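PDB 4L1N: conserved lipoprotein, putative from Clostridium novyi, which is of unknown function but is a putative lipoprotein with a DUF4652 domain of the beta-propeller clan. Local coordinates for residues T67-S72 against Y97-K102; A79-K84 against N118-I123; D124-N129 against L148-I153; M132-R137 against K169-A174; G178-V183 against T200-V205. One frame throughout, in Å; residues are numbered along the deposited sequence.

From the N-terminal side, contact 1 closes a loop that runs from 67-72 through strand 77-82 to 97-102. Contact 2 starts inside that loop, at 79-84, and closes beyond it at 118-123, so the two cross. Contact 3 then opens at once with 124-129 and closes at 148-153. Contact 4 starts inside contact 3, at 132-137, and closes at 169-174, a second crossing. Contact 5 follows in series and pairs 178-183 with 200-205. Contacts 1 to 3 each join parts of the large antiparallel sheet. Contact 4 ties that sheet to the three-strand C-terminal sheet, and contact 5 lies within the smaller sheet.

Contact 1 (T67-S72 against Y97-K102); sequences TKWKNS and YIKNLK
Trp69 and Tyr97 face each other with CA atoms 9.0 Å apart, and no hydrogen bond joins 67-72 directly to 97-102. Side chains fill the gap. The Lys99 chain crosses the Trp69 side chain at about a right angle. Its NZ lies over one face of the indole, 3.5 Å from the centroid of the Trp69 five-membered ring and 18° off the normal, a cation-pi contact. Lys99 CE sits over the same ring system, 4.0 Å from the centroid of the Trp69 six-membered ring, as a CH-pi contact. A bend at chi3 (58°) turns CE of Lys99 out of the extended line. At the far end of the indole, Trp69 CZ3 comes 3.4 Å from Tyr97 O, and Trp69 CH2 touches Tyr97 CB at 4.0 Å. Farther along, Leu101 CD1 packs on the amide of Asn71, 3.4 Å from Asn71 ND2. That amide is held by Asn75 and by Ser78. The contact lies at the surface. Strand 77-82 runs between strands 70-71 and 95-100 and bonds to both, through Lys70 with Ala79 and Tyr97 with Cys80. On the other side of strand 95-100, Ile98 pairs with Trp107 of strand 105-111.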
# COMPACT_ATOMS: atom_id res chain seq x y z
N THR A 67 -9.80 -6.14 0.42
CA THR A 67 -9.39 -6.49 -0.94
C THR A 67 -9.03 -7.99 -0.93
O THR A 67 -8.89 -8.58 0.14
CB THR A 67 -8.24 -5.59 -1.45
OG1 THR A 67 -7.03 -5.84 -0.75
CG2 THR A 67 -8.59 -4.10 -1.41
N LYS A 68 -8.90 -8.63 -2.11
CA LYS A 68 -8.58 -10.06 -2.18
C LYS A 68 -7.16 -10.33 -1.66
O LYS A 68 -6.28 -9.47 -1.77
CB LYS A 68 -8.75 -10.60 -3.62
CG LYS A 68 -10.21 -10.83 -4.03
CD LYS A 68 -10.33 -11.36 -5.46
CE LYS A 68 -11.76 -11.61 -5.88
NZ LYS A 68 -12.47 -10.35 -6.26
N TRP A 69 -6.94 -11.51 -1.05
CA TRP A 69 -5.66 -11.91 -0.49
C TRP A 69 -4.62 -12.17 -1.57
O TRP A 69 -4.75 -13.13 -2.33
CB TRP A 69 -5.82 -13.18 0.36
CG TRP A 69 -6.46 -13.01 1.70
CD1 TRP A 69 -7.70 -13.44 2.07
CD2 TRP A 69 -5.84 -12.53 2.90
NE1 TRP A 69 -7.90 -13.22 3.41
CE2 TRP A 69 -6.77 -12.66 3.95
CE3 TRP A 69 -4.58 -11.98 3.18
CZ2 TRP A 69 -6.51 -12.23 5.25
CZ3 TRP A 69 -4.30 -11.57 4.48
CH2 TRP A 69 -5.26 -11.69 5.50
N LYS A 70 -3.59 -11.31 -1.65
CA LYS A 70 -2.47 -11.48 -2.58
C LYS A 70 -1.41 -12.27 -1.85
O LYS A 70 -0.90 -11.82 -0.81
CB LYS A 70 -1.92 -10.12 -3.05
CG LYS A 70 -2.47 -9.60 -4.38
CD LYS A 70 -2.06 -8.13 -4.57
CE LYS A 70 -2.75 -7.45 -5.73
NZ LYS A 70 -3.08 -6.04 -5.41
N ASN A 71 -1.10 -13.45 -2.35
CA ASN A 71 -0.10 -14.33 -1.75
C ASN A 71 1.31 -13.88 -2.07
O ASN A 71 1.55 -13.29 -3.13
CB ASN A 71 -0.30 -15.73 -2.27
CG ASN A 71 -0.95 -16.66 -1.30
OD1 ASN A 71 -2.02 -16.39 -0.75
ND2 ASN A 71 -0.34 -17.81 -1.13
N SER A 72 2.26 -14.19 -1.18
CA SER A 72 3.67 -13.92 -1.38
C SER A 72 4.19 -14.87 -2.49
O SER A 72 3.55 -15.90 -2.74
CB SER A 72 4.43 -14.14 -0.07
OG SER A 72 5.82 -13.98 -0.24
N TYR A 97 -3.59 -6.18 6.39
CA TYR A 97 -3.74 -7.46 7.09
C TYR A 97 -2.74 -8.46 6.52
O TYR A 97 -2.71 -8.63 5.31
CB TYR A 97 -5.18 -7.96 6.93
CG TYR A 97 -6.12 -7.63 8.07
CD1 TYR A 97 -6.09 -6.39 8.70
CD2 TYR A 97 -7.07 -8.56 8.51
CE1 TYR A 97 -6.96 -6.08 9.74
CE2 TYR A 97 -7.95 -8.25 9.55
CZ TYR A 97 -7.89 -7.01 10.16
OH TYR A 97 -8.74 -6.72 11.21
N ILE A 98 -1.88 -9.06 7.37
CA ILE A 98 -0.88 -10.06 6.94
C ILE A 98 -1.16 -11.40 7.65
O ILE A 98 -1.64 -11.45 8.79
CB ILE A 98 0.60 -9.59 7.10
CG1 ILE A 98 0.85 -8.33 6.27
CG2 ILE A 98 1.62 -10.68 6.66
CD1 ILE A 98 1.50 -7.37 6.98
N LYS A 99 -0.87 -12.49 6.93
CA LYS A 99 -1.11 -13.86 7.36
C LYS A 99 0.12 -14.73 7.10
O LYS A 99 0.59 -14.77 5.96
CB LYS A 99 -2.30 -14.40 6.55
CG LYS A 99 -3.36 -15.18 7.33
CD LYS A 99 -4.71 -15.27 6.55
CE LYS A 99 -4.64 -15.89 5.16
NZ LYS A 99 -5.97 -15.92 4.49
N ASN A 100 0.65 -15.40 8.14
CA ASN A 100 1.73 -16.37 7.97
C ASN A 100 1.03 -17.68 7.70
O ASN A 100 0.48 -18.28 8.62
CB ASN A 100 2.66 -16.44 9.19
CG ASN A 100 3.88 -17.33 8.99
OD1 ASN A 100 3.82 -18.43 8.43
ND2 ASN A 100 5.01 -16.86 9.49
N LEU A 101 0.95 -18.06 6.42
CA LEU A 101 0.21 -19.23 5.95
C LEU A 101 0.73 -20.54 6.54
O LEU A 101 -0.06 -21.44 6.77
CB LEU A 101 0.22 -19.30 4.41
CG LEU A 101 -0.54 -18.18 3.70
CD1 LEU A 101 -0.19 -18.15 2.26
CD2 LEU A 101 -2.03 -18.32 3.86
N LYS A 102 2.04 -20.61 6.85
CA LYS A 102 2.65 -21.79 7.46
C LYS A 102 2.24 -21.91 8.93
O LYS A 102 1.54 -22.86 9.28
CB LYS A 102 4.18 -21.73 7.32

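Contact 2 (A79-K84 against N118-I123); sequences ACIEGK and NTPKYI
Ile81 CG1 stands anti to the carbonyl carbon (chi1 -58°), while Ile123 CG1 lies between its backbone N and carbonyl carbon (chi1 72°). The two side chains run antiparallel alongside one another, and Ile81 CD1 meets Ile123 CG2 at 3.9 Å. Ile123 CD1 goes on to touch Ala79 CB at 3.7 Å. Ile81 CG2 lies 4.3 Å from Pro120 CG. At the other end, Lys84 and Thr119 meet tip to tip, with Lys84 CE 3.5 Å from Thr119 CG2. Thr119 OG1 itself hydrogen-bonds to Gly94 N. The ammonium groups of Lys84 and Lys121 are close, and one water accepts from both. Carbonyl oxygens of Glu90 and, weakly, Ala88 also take up these two ends, which probably eases the repulsion. The strand axes pass 7.5 Å apart at 156°, with no backbone bonds between them. This is side-chain packing between two nearly antiparallel strands, 77-82 and 118-125, that are not neighbours in their sheet, consistent with adjoining blades of a propeller-like fold.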
# COMPACT_ATOMS: atom_id res chain seq x y z
N ALA A 79 -1.40 -11.11 2.10
CA ALA A 79 -1.76 -9.76 2.54
C ALA A 79 -2.99 -9.23 1.79
O ALA A 79 -3.29 -9.71 0.69
CB ALA A 79 -0.59 -8.82 2.35
N CYS A 80 -3.69 -8.23 2.39
CA CYS A 80 -4.86 -7.52 1.86
C CYS A 80 -5.05 -6.21 2.63
O CYS A 80 -4.37 -5.99 3.64
CB CYS A 80 -6.11 -8.39 1.91
SG CYS A 80 -6.80 -8.62 3.58
N ILE A 81 -5.99 -5.34 2.16
CA ILE A 81 -6.33 -4.08 2.82
C ILE A 81 -7.75 -4.21 3.34
O ILE A 81 -8.68 -4.25 2.52
CB ILE A 81 -6.16 -2.81 1.92
CG1 ILE A 81 -4.73 -2.65 1.40
CG2 ILE A 81 -6.63 -1.54 2.65
CD1 ILE A 81 -4.67 -2.01 0.09
N GLU A 82 -7.93 -4.25 4.68
CA GLU A 82 -9.22 -4.34 5.35
C GLU A 82 -9.78 -2.95 5.66
O GLU A 82 -9.03 -2.07 6.08
CB GLU A 82 -9.09 -5.19 6.64
CG GLU A 82 -10.23 -5.11 7.67
CD GLU A 82 -11.61 -5.64 7.32
OE1 GLU A 82 -11.83 -6.02 6.15
OE2 GLU A 82 -12.48 -5.67 8.22
N GLY A 83 -11.08 -2.76 5.43
CA GLY A 83 -11.80 -1.53 5.76
C GLY A 83 -12.25 -0.63 4.64
O GLY A 83 -12.92 0.38 4.90
N LYS A 84 -11.90 -0.96 3.38
CA LYS A 84 -12.24 -0.10 2.25
C LYS A 84 -12.95 -0.83 1.08
O LYS A 84 -13.09 -0.26 -0.01
CB LYS A 84 -10.98 0.59 1.75
CG LYS A 84 -10.39 1.65 2.67
CD LYS A 84 -9.13 2.17 2.01
CE LYS A 84 -9.06 3.67 1.88
NZ LYS A 84 -9.93 4.22 0.82
N ASN A 118 -4.60 9.67 6.30
CA ASN A 118 -3.99 8.84 5.25
C ASN A 118 -4.29 7.37 5.41
O ASN A 118 -4.65 6.92 6.50
CB ASN A 118 -2.49 9.05 5.18
CG ASN A 118 -2.15 10.35 4.51
OD1 ASN A 118 -2.66 10.67 3.43
ND2 ASN A 118 -1.34 11.15 5.15
N THR A 119 -4.13 6.62 4.30
CA THR A 119 -4.47 5.20 4.27
C THR A 119 -3.63 4.36 3.29
O THR A 119 -3.29 4.87 2.22
CB THR A 119 -5.95 5.09 3.84
OG1 THR A 119 -6.37 3.74 3.90
CG2 THR A 119 -6.21 5.62 2.41
N PRO A 120 -3.38 3.04 3.55
CA PRO A 120 -2.84 2.21 2.46
C PRO A 120 -3.93 2.15 1.38
O PRO A 120 -5.09 1.93 1.73
CB PRO A 120 -2.59 0.85 3.13
CG PRO A 120 -3.40 0.84 4.31
CD PRO A 120 -3.70 2.23 4.73
N LYS A 121 -3.59 2.41 0.11
CA LYS A 121 -4.58 2.40 -0.98
C LYS A 121 -4.38 1.22 -1.94
O LYS A 121 -5.37 0.69 -2.45
CB LYS A 121 -4.53 3.74 -1.75
CG LYS A 121 -5.55 3.91 -2.86
CD LYS A 121 -7.00 3.85 -2.42
CE LYS A 121 -7.80 4.98 -2.99
NZ LYS A 121 -8.87 5.39 -2.04
N TYR A 122 -3.11 0.84 -2.21
CA TYR A 122 -2.73 -0.28 -3.09
C TYR A 122 -1.52 -0.98 -2.51
O TYR A 122 -0.58 -0.32 -2.06
CB TYR A 122 -2.45 0.16 -4.55
CG TYR A 122 -2.04 -0.98 -5.47
CD1 TYR A 122 -0.71 -1.34 -5.62
CD2 TYR A 122 -2.99 -1.71 -6.19
CE1 TYR A 122 -0.33 -2.42 -6.42
CE2 TYR A 122 -2.63 -2.79 -6.99
CZ TYR A 122 -1.30 -3.14 -7.11
OH TYR A 122 -0.92 -4.22 -7.89
N ILE A 123 -1.55 -2.32 -2.49
CA ILE A 123 -0.46 -3.13 -1.99
C ILE A 123 -0.19 -4.29 -2.95
O ILE A 123 -1.11 -4.84 -3.56
CB ILE A 123 -0.66 -3.64 -0.51
CG1 ILE A 123 -1.73 -4.75 -0.39
CG2 ILE A 123 -0.86 -2.49 0.50
CD1 ILE A 123 -1.55 -5.66 0.71
O HOH W 1 -9.48 6.98 0.13

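Contact 3 (D124-N129 against L148-I153); sequences DWFDDN and LYKVNI
Phe126 and Lys150 form one close part of this contact, and Ile153 with Asn129 and Trp125 forms the other. Lys150 CD lies over one face of the Phe126 ring, 3.7 Å from its centroid and 16° off the normal, a CH-pi contact. Phe126 CG is anti to its backbone N (chi1 179°), which places CG beside the lysine chain. At the other end, Ile153 N donates to Asn129 O at 3.1 Å in a fairly straight bond (168°). Ile153 CG2 touches the indole, 3.7 Å from Trp125 CZ3, the side chains crossing almost perpendicularly. The looser side holds the side chain of Asn129 and the charged tips. Asp127 OD2 and Lys150 NZ stay 4.6 Å apart, too far for a salt bridge. Asp127 OD1 instead accepts from Asn129 N at 3.0 Å, an Asx turn, and from Asn130 ND2. The chemistry is thus mainly apolar, with one backbone bond fixing the turn after strand 118-125. The acid shapes that turn and probably attracts Lys150 only at longer range.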
# COMPACT_ATOMS: atom_id res chain seq x y z
N ASP A 124 1.09 -4.64 -3.08
CA ASP A 124 1.60 -5.79 -3.82
C ASP A 124 2.96 -6.16 -3.27
O ASP A 124 3.54 -5.37 -2.53
CB ASP A 124 1.64 -5.57 -5.33
CG ASP A 124 1.35 -6.82 -6.13
OD1 ASP A 124 1.50 -7.95 -5.56
OD2 ASP A 124 0.97 -6.69 -7.33
N TRP A 125 3.44 -7.36 -3.58
CA TRP A 125 4.69 -7.84 -2.99
C TRP A 125 5.93 -7.31 -3.70
O TRP A 125 5.95 -7.23 -4.93
CB TRP A 125 4.70 -9.36 -2.94
CG TRP A 125 3.69 -9.90 -1.97
CD1 TRP A 125 2.41 -10.29 -2.24
CD2 TRP A 125 3.87 -10.08 -0.55
NE1 TRP A 125 1.80 -10.76 -1.09
CE2 TRP A 125 2.68 -10.64 -0.04
CE3 TRP A 125 4.95 -9.86 0.33
CZ2 TRP A 125 2.52 -10.94 1.32
CZ3 TRP A 125 4.79 -10.17 1.68
CH2 TRP A 125 3.58 -10.68 2.16
N PHE A 126 6.95 -6.92 -2.92
CA PHE A 126 8.25 -6.43 -3.39
C PHE A 126 9.23 -7.60 -3.42
O PHE A 126 9.98 -7.76 -4.38
CB PHE A 126 8.76 -5.28 -2.52
CG PHE A 126 10.10 -4.72 -2.93
CD1 PHE A 126 11.28 -5.25 -2.42
CD2 PHE A 126 10.19 -3.68 -3.85
CE1 PHE A 126 12.52 -4.76 -2.83
CE2 PHE A 126 11.43 -3.19 -4.26
CZ PHE A 126 12.59 -3.73 -3.74
N ASP A 127 9.24 -8.39 -2.35
CA ASP A 127 10.03 -9.60 -2.16
C ASP A 127 9.28 -10.48 -1.12
O ASP A 127 8.10 -10.25 -0.89
CB ASP A 127 11.52 -9.31 -1.82
CG ASP A 127 11.85 -8.51 -0.57
OD1 ASP A 127 11.05 -8.56 0.40
OD2 ASP A 127 12.95 -7.90 -0.52
N ASP A 128 9.93 -11.47 -0.51
CA ASP A 128 9.23 -12.37 0.41
C ASP A 128 9.06 -11.78 1.82
O ASP A 128 8.38 -12.41 2.64
CB ASP A 128 9.94 -13.74 0.49
CG ASP A 128 10.03 -14.45 -0.85
OD1 ASP A 128 8.97 -14.70 -1.47
OD2 ASP A 128 11.17 -14.74 -1.29
N ASN A 129 9.60 -10.58 2.08
CA ASN A 129 9.51 -9.96 3.40
C ASN A 129 8.98 -8.54 3.36
O ASN A 129 8.73 -7.97 4.42
CB ASN A 129 10.87 -9.96 4.09
CG ASN A 129 11.45 -11.34 4.26
OD1 ASN A 129 10.89 -12.20 4.97
ND2 ASN A 129 12.55 -11.58 3.57
N LEU A 148 4.55 5.80 -3.26
CA LEU A 148 4.88 4.37 -3.23
C LEU A 148 6.03 4.16 -2.26
O LEU A 148 7.04 4.90 -2.29
CB LEU A 148 5.23 3.88 -4.65
CG LEU A 148 5.49 2.39 -4.92
CD1 LEU A 148 4.22 1.60 -4.89
CD2 LEU A 148 6.04 2.19 -6.32
N TYR A 149 5.84 3.20 -1.33
CA TYR A 149 6.79 2.79 -0.30
C TYR A 149 7.08 1.31 -0.36
O TYR A 149 6.24 0.54 -0.83
CB TYR A 149 6.21 3.10 1.09
CG TYR A 149 5.96 4.55 1.41
CD1 TYR A 149 6.95 5.35 1.98
CD2 TYR A 149 4.71 5.13 1.18
CE1 TYR A 149 6.72 6.69 2.27
CE2 TYR A 149 4.47 6.47 1.47
CZ TYR A 149 5.47 7.25 2.02
OH TYR A 149 5.18 8.55 2.37
N LYS A 150 8.26 0.91 0.22
CA LYS A 150 8.70 -0.47 0.47
C LYS A 150 8.48 -0.69 1.93
O LYS A 150 9.14 -0.03 2.73
CB LYS A 150 10.16 -0.70 0.06
CG LYS A 150 10.64 -2.14 0.24
CD LYS A 150 12.08 -2.32 -0.23
CE LYS A 150 13.09 -2.39 0.87
NZ LYS A 150 13.91 -3.62 0.79
N VAL A 151 7.51 -1.54 2.31
CA VAL A 151 7.17 -1.73 3.73
C VAL A 151 7.46 -3.16 4.22
O VAL A 151 6.92 -4.12 3.67
CB VAL A 151 5.69 -1.34 3.98
CG1 VAL A 151 5.30 -1.52 5.45
CG2 VAL A 151 5.42 0.10 3.51
N ASN A 152 8.28 -3.29 5.27
CA ASN A 152 8.63 -4.56 5.91
C ASN A 152 7.41 -5.09 6.66
O ASN A 152 6.90 -4.43 7.57
CB ASN A 152 9.81 -4.36 6.85
CG ASN A 152 10.48 -5.63 7.32
OD1 ASN A 152 9.85 -6.56 7.86
ND2 ASN A 152 11.79 -5.67 7.18
N ILE A 153 6.93 -6.29 6.26
CA ILE A 153 5.71 -6.90 6.80
C ILE A 153 5.82 -7.23 8.28
O ILE A 153 4.79 -7.41 8.93
CB ILE A 153 5.25 -8.16 5.99
CG1 ILE A 153 6.21 -9.35 6.12
CG2 ILE A 153 4.92 -7.80 4.55
CD1 ILE A 153 5.55 -10.66 6.04

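Contact 4 (M132-R137 against K169-A174); sequences MVVISR and KQVVYA
Met132, a selenomethionine, meets Ala174 at the start of the first segment. Met132 SE lies 4.0 Å from Ala174 CB. The chain is extended at chi2 and bends at chi3 (-47°), which sets Met132 CE 3.6 Å from Ala174 O. Phe126 touches the same side chain. Val133 and Ile135 pack instead on Val151 and Tyr149 of strand 147-152. Val134, between them, carries the largest share of the contact. Its CB points toward strand 169-174, and its two methyls meet different parts of Val171. CG1, anti to the backbone N (chi1 174°), approaches the backbone at Val171 O. CG2 packs on the side chain opposite, with Val134 CG2 4.1 Å from Val171 CG1. Val134 CG2 also lies 4.3 Å from Tyr173 CA. Ser136 CB points toward the second segment but does not reach it. The strand axes pass 7.5 Å apart at 154°, and no hydrogen bond joins the segments. Strand 130-137 bonds instead to strands 118-125 and 147-152, and strand 169-177 to strand 180-188. The contact therefore rests on van der Waals packing of selenium, methyl groups and backbone carbonyls. It implies that the large and small sheets meet here through a buried apolar interface, without polar bonds between these two strands.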
# COMPACT_ATOMS: atom_id res chain seq x y z
N MSE A 132 4.94 -3.45 -1.48
CA MSE A 132 4.86 -2.19 -2.18
C MSE A 132 3.58 -1.60 -1.72
O MSE A 132 2.53 -2.23 -1.89
CB MSE A 132 4.89 -2.38 -3.69
CG MSE A 132 6.28 -2.63 -4.24
SE MSE A 132 6.27 -2.79 -6.14
CE MSE A 132 4.75 -4.03 -6.39
N VAL A 133 3.63 -0.46 -1.03
CA VAL A 133 2.41 0.15 -0.50
C VAL A 133 2.24 1.57 -1.05
O VAL A 133 3.17 2.39 -0.99
CB VAL A 133 2.37 0.14 1.06
CG1 VAL A 133 1.04 0.67 1.60
CG2 VAL A 133 2.64 -1.25 1.62
N VAL A 134 1.03 1.87 -1.55
CA VAL A 134 0.65 3.21 -1.98
C VAL A 134 -0.12 3.84 -0.81
O VAL A 134 -1.09 3.24 -0.33
CB VAL A 134 -0.14 3.26 -3.30
CG1 VAL A 134 -0.62 4.68 -3.59
CG2 VAL A 134 0.69 2.73 -4.47
N ILE A 135 0.34 5.00 -0.34
CA ILE A 135 -0.31 5.72 0.74
C ILE A 135 -0.92 6.98 0.15
O ILE A 135 -0.20 7.84 -0.37
CB ILE A 135 0.62 5.97 1.95
CG1 ILE A 135 0.78 4.65 2.74
CG2 ILE A 135 0.05 7.07 2.88
CD1 ILE A 135 2.01 4.47 3.43
N SER A 136 -2.27 7.03 0.19
CA SER A 136 -3.15 8.10 -0.27
C SER A 136 -3.97 8.69 0.88
O SER A 136 -3.99 8.10 1.95
CB SER A 136 -4.10 7.56 -1.34
OG SER A 136 -5.06 6.66 -0.80
N ARG A 137 -4.67 9.82 0.66
CA ARG A 137 -5.57 10.45 1.63
C ARG A 137 -6.74 9.51 1.82
O ARG A 137 -7.13 8.82 0.87
CB ARG A 137 -6.01 11.85 1.18
CG ARG A 137 -4.95 12.95 1.33
CD ARG A 137 -4.82 13.47 2.76
NE ARG A 137 -4.16 14.77 2.85
CZ ARG A 137 -2.85 14.97 2.90
NH1 ARG A 137 -2.01 13.94 2.81
NH2 ARG A 137 -2.35 16.20 3.01
N LYS A 169 0.39 14.71 -9.22
CA LYS A 169 1.01 13.50 -9.78
C LYS A 169 0.96 12.41 -8.69
O LYS A 169 1.80 12.41 -7.78
CB LYS A 169 2.46 13.81 -10.21
CG LYS A 169 2.61 14.42 -11.59
CD LYS A 169 3.61 15.57 -11.59
CE LYS A 169 4.06 16.01 -12.97
NZ LYS A 169 5.02 15.03 -13.56
N GLN A 170 -0.02 11.50 -8.78
CA GLN A 170 -0.21 10.46 -7.77
C GLN A 170 0.14 9.07 -8.28
O GLN A 170 -0.47 8.65 -9.25
CB GLN A 170 -1.68 10.43 -7.35
CG GLN A 170 -2.22 11.71 -6.76
CD GLN A 170 -3.69 11.66 -6.44
OE1 GLN A 170 -4.37 10.63 -6.55
NE2 GLN A 170 -4.23 12.79 -6.02
N VAL A 171 0.98 8.30 -7.56
CA VAL A 171 1.24 6.89 -7.87
C VAL A 171 -0.05 6.13 -7.53
O VAL A 171 -0.54 6.28 -6.41
CB VAL A 171 2.47 6.34 -7.12
CG1 VAL A 171 2.65 4.84 -7.37
CG2 VAL A 171 3.74 7.11 -7.49
N VAL A 172 -0.67 5.43 -8.50
CA VAL A 172 -1.95 4.74 -8.28
C VAL A 172 -1.71 3.25 -7.99
O VAL A 172 -2.45 2.68 -7.20
CB VAL A 172 -3.04 4.94 -9.39
CG1 VAL A 172 -3.58 6.36 -9.38
CG2 VAL A 172 -2.54 4.58 -10.78
N TYR A 173 -0.68 2.64 -8.61
CA TYR A 173 -0.28 1.24 -8.40
C TYR A 173 1.11 0.96 -8.99
O TYR A 173 1.71 1.85 -9.59
CB TYR A 173 -1.33 0.26 -8.97
CG TYR A 173 -1.55 0.32 -10.46
CD1 TYR A 173 -0.81 -0.48 -11.33
CD2 TYR A 173 -2.57 1.10 -11.01
CE1 TYR A 173 -1.04 -0.46 -12.71
CE2 TYR A 173 -2.78 1.15 -12.39
CZ TYR A 173 -2.04 0.34 -13.23
OH TYR A 173 -2.27 0.33 -14.59
N ALA A 174 1.63 -0.28 -8.81
CA ALA A 174 2.92 -0.75 -9.31
C ALA A 174 2.93 -2.26 -9.49
O ALA A 174 2.22 -3.01 -8.79
CB ALA A 174 4.05 -0.33 -8.38

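Contact 5 (G178-V183 against T200-V205); sequences GDKIDV and TKTITV
This contact is the open end of the beta hairpin formed by strands 180-188 and 196-204, in the three-strand antiparallel sheet. Ile181 and Ile203 are a hydrogen-bonded pair: Ile181 N donates to Ile203 O at 3.0 Å, and Ile203 N to Ile181 O at 2.8 Å. Val183 and Lys201 repeat the pattern, and Val205 N closes the end on Asp179 O at 2.8 Å. Lys180 with Thr204 and Asp182 with Thr202 are non-hydrogen-bonded pairs. Their side chains share one face. There Thr202 OG1 donates to Asp182 OD1 at 2.6 Å, from above the carboxylate plane, the two side chains lying abreast. Lys180 lies alongside Thr204, with Lys180 CE 3.6 Å from Thr204 OG1. The face with Ile181, Val183 and Ile203 is mainly apolar; Lys201 starts on it, but its end leads away. Ile203 CG1 lies between its backbone N and carbonyl carbon (chi1 56°) and packs 3.7 Å from Ile181 CB. Val205, just past the strand, meets Ile181 CD1 with its CG1 at 3.6 Å. Ala174 and Phe126 also touch Ile181. The hairpin is thus two-faced: one face carries threonines, Lys180 and Asp182, while Ile181, Val183 and Ile203 extend the apolar packing toward the large sheet.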
# COMPACT_ATOMS: atom_id res chain seq x y z
N GLY A 178 11.37 -8.73 -11.21
CA GLY A 178 12.79 -8.77 -10.93
C GLY A 178 13.29 -7.50 -10.29
O GLY A 178 12.75 -7.07 -9.27
N ASP A 179 14.30 -6.88 -10.90
CA ASP A 179 14.91 -5.64 -10.44
C ASP A 179 14.13 -4.40 -10.92
O ASP A 179 14.52 -3.30 -10.57
CB ASP A 179 16.38 -5.57 -10.91
CG ASP A 179 16.61 -5.66 -12.43
OD1 ASP A 179 16.05 -6.59 -13.07
OD2 ASP A 179 17.40 -4.83 -12.96
N LYS A 180 13.05 -4.58 -11.71
CA LYS A 180 12.29 -3.45 -12.28
C LYS A 180 10.87 -3.32 -11.74
O LYS A 180 10.17 -4.33 -11.60
CB LYS A 180 12.17 -3.59 -13.82
CG LYS A 180 13.46 -3.83 -14.58
CD LYS A 180 14.11 -2.54 -15.08
CE LYS A 180 15.54 -2.78 -15.49
NZ LYS A 180 15.65 -3.44 -16.83
N ILE A 181 10.41 -2.08 -11.54
CA ILE A 181 9.04 -1.79 -11.12
C ILE A 181 8.43 -0.82 -12.12
O ILE A 181 9.03 0.21 -12.39
CB ILE A 181 8.94 -1.24 -9.65
CG1 ILE A 181 9.71 -2.11 -8.63
CG2 ILE A 181 7.50 -1.03 -9.23
CD1 ILE A 181 9.91 -1.50 -7.28
N ASP A 182 7.26 -1.16 -12.68
CA ASP A 182 6.44 -0.31 -13.54
C ASP A 182 5.50 0.48 -12.62
O ASP A 182 4.66 -0.11 -11.95
CB ASP A 182 5.64 -1.17 -14.54
CG ASP A 182 6.31 -1.58 -15.82
OD1 ASP A 182 7.51 -1.31 -15.98
OD2 ASP A 182 5.63 -2.18 -16.67
N VAL A 183 5.68 1.80 -12.53
CA VAL A 183 4.92 2.65 -11.61
C VAL A 183 3.86 3.45 -12.40
O VAL A 183 4.23 4.19 -13.32
CB VAL A 183 5.89 3.58 -10.84
CG1 VAL A 183 5.17 4.54 -9.92
CG2 VAL A 183 6.94 2.79 -10.06
N THR A 200 3.46 5.58 -17.26
CA THR A 200 4.12 4.36 -16.80
C THR A 200 5.61 4.66 -16.69
O THR A 200 6.21 5.04 -17.69
CB THR A 200 3.89 3.14 -17.68
OG1 THR A 200 2.51 3.04 -18.07
CG2 THR A 200 4.31 1.88 -17.02
N LYS A 201 6.19 4.50 -15.51
CA LYS A 201 7.62 4.76 -15.29
C LYS A 201 8.23 3.51 -14.76
O LYS A 201 7.76 2.99 -13.76
CB LYS A 201 7.87 5.93 -14.32
CG LYS A 201 7.19 7.27 -14.65
CD LYS A 201 7.60 7.86 -15.97
CE LYS A 201 8.09 9.27 -15.86
NZ LYS A 201 7.58 10.09 -16.98
N THR A 202 9.26 3.03 -15.43
CA THR A 202 9.98 1.84 -15.00
C THR A 202 11.15 2.34 -14.20
O THR A 202 11.93 3.15 -14.69
CB THR A 202 10.31 0.98 -16.23
OG1 THR A 202 9.07 0.58 -16.80
CG2 THR A 202 11.10 -0.27 -15.90
N ILE A 203 11.24 1.90 -12.94
CA ILE A 203 12.34 2.22 -12.02
C ILE A 203 13.20 0.96 -11.80
O ILE A 203 12.68 -0.15 -11.87
CB ILE A 203 11.86 2.86 -10.67
CG1 ILE A 203 10.85 1.96 -9.92
CG2 ILE A 203 11.32 4.28 -10.87
CD1 ILE A 203 10.57 2.35 -8.50
N THR A 204 14.51 1.13 -11.58
CA THR A 204 15.40 0.00 -11.27
C THR A 204 15.62 0.02 -9.73
O THR A 204 15.67 1.09 -9.11
CB THR A 204 16.69 0.06 -12.12
OG1 THR A 204 16.34 0.15 -13.49
CG2 THR A 204 17.50 -1.17 -12.00
N VAL A 205 15.67 -1.16 -9.11
CA VAL A 205 15.83 -1.26 -7.65
C VAL A 205 16.99 -2.18 -7.25
O VAL A 205 17.49 -2.96 -8.06
CB VAL A 205 14.53 -1.70 -6.94
CG1 VAL A 205 13.44 -0.63 -7.08
CG2 VAL A 205 14.03 -3.07 -7.42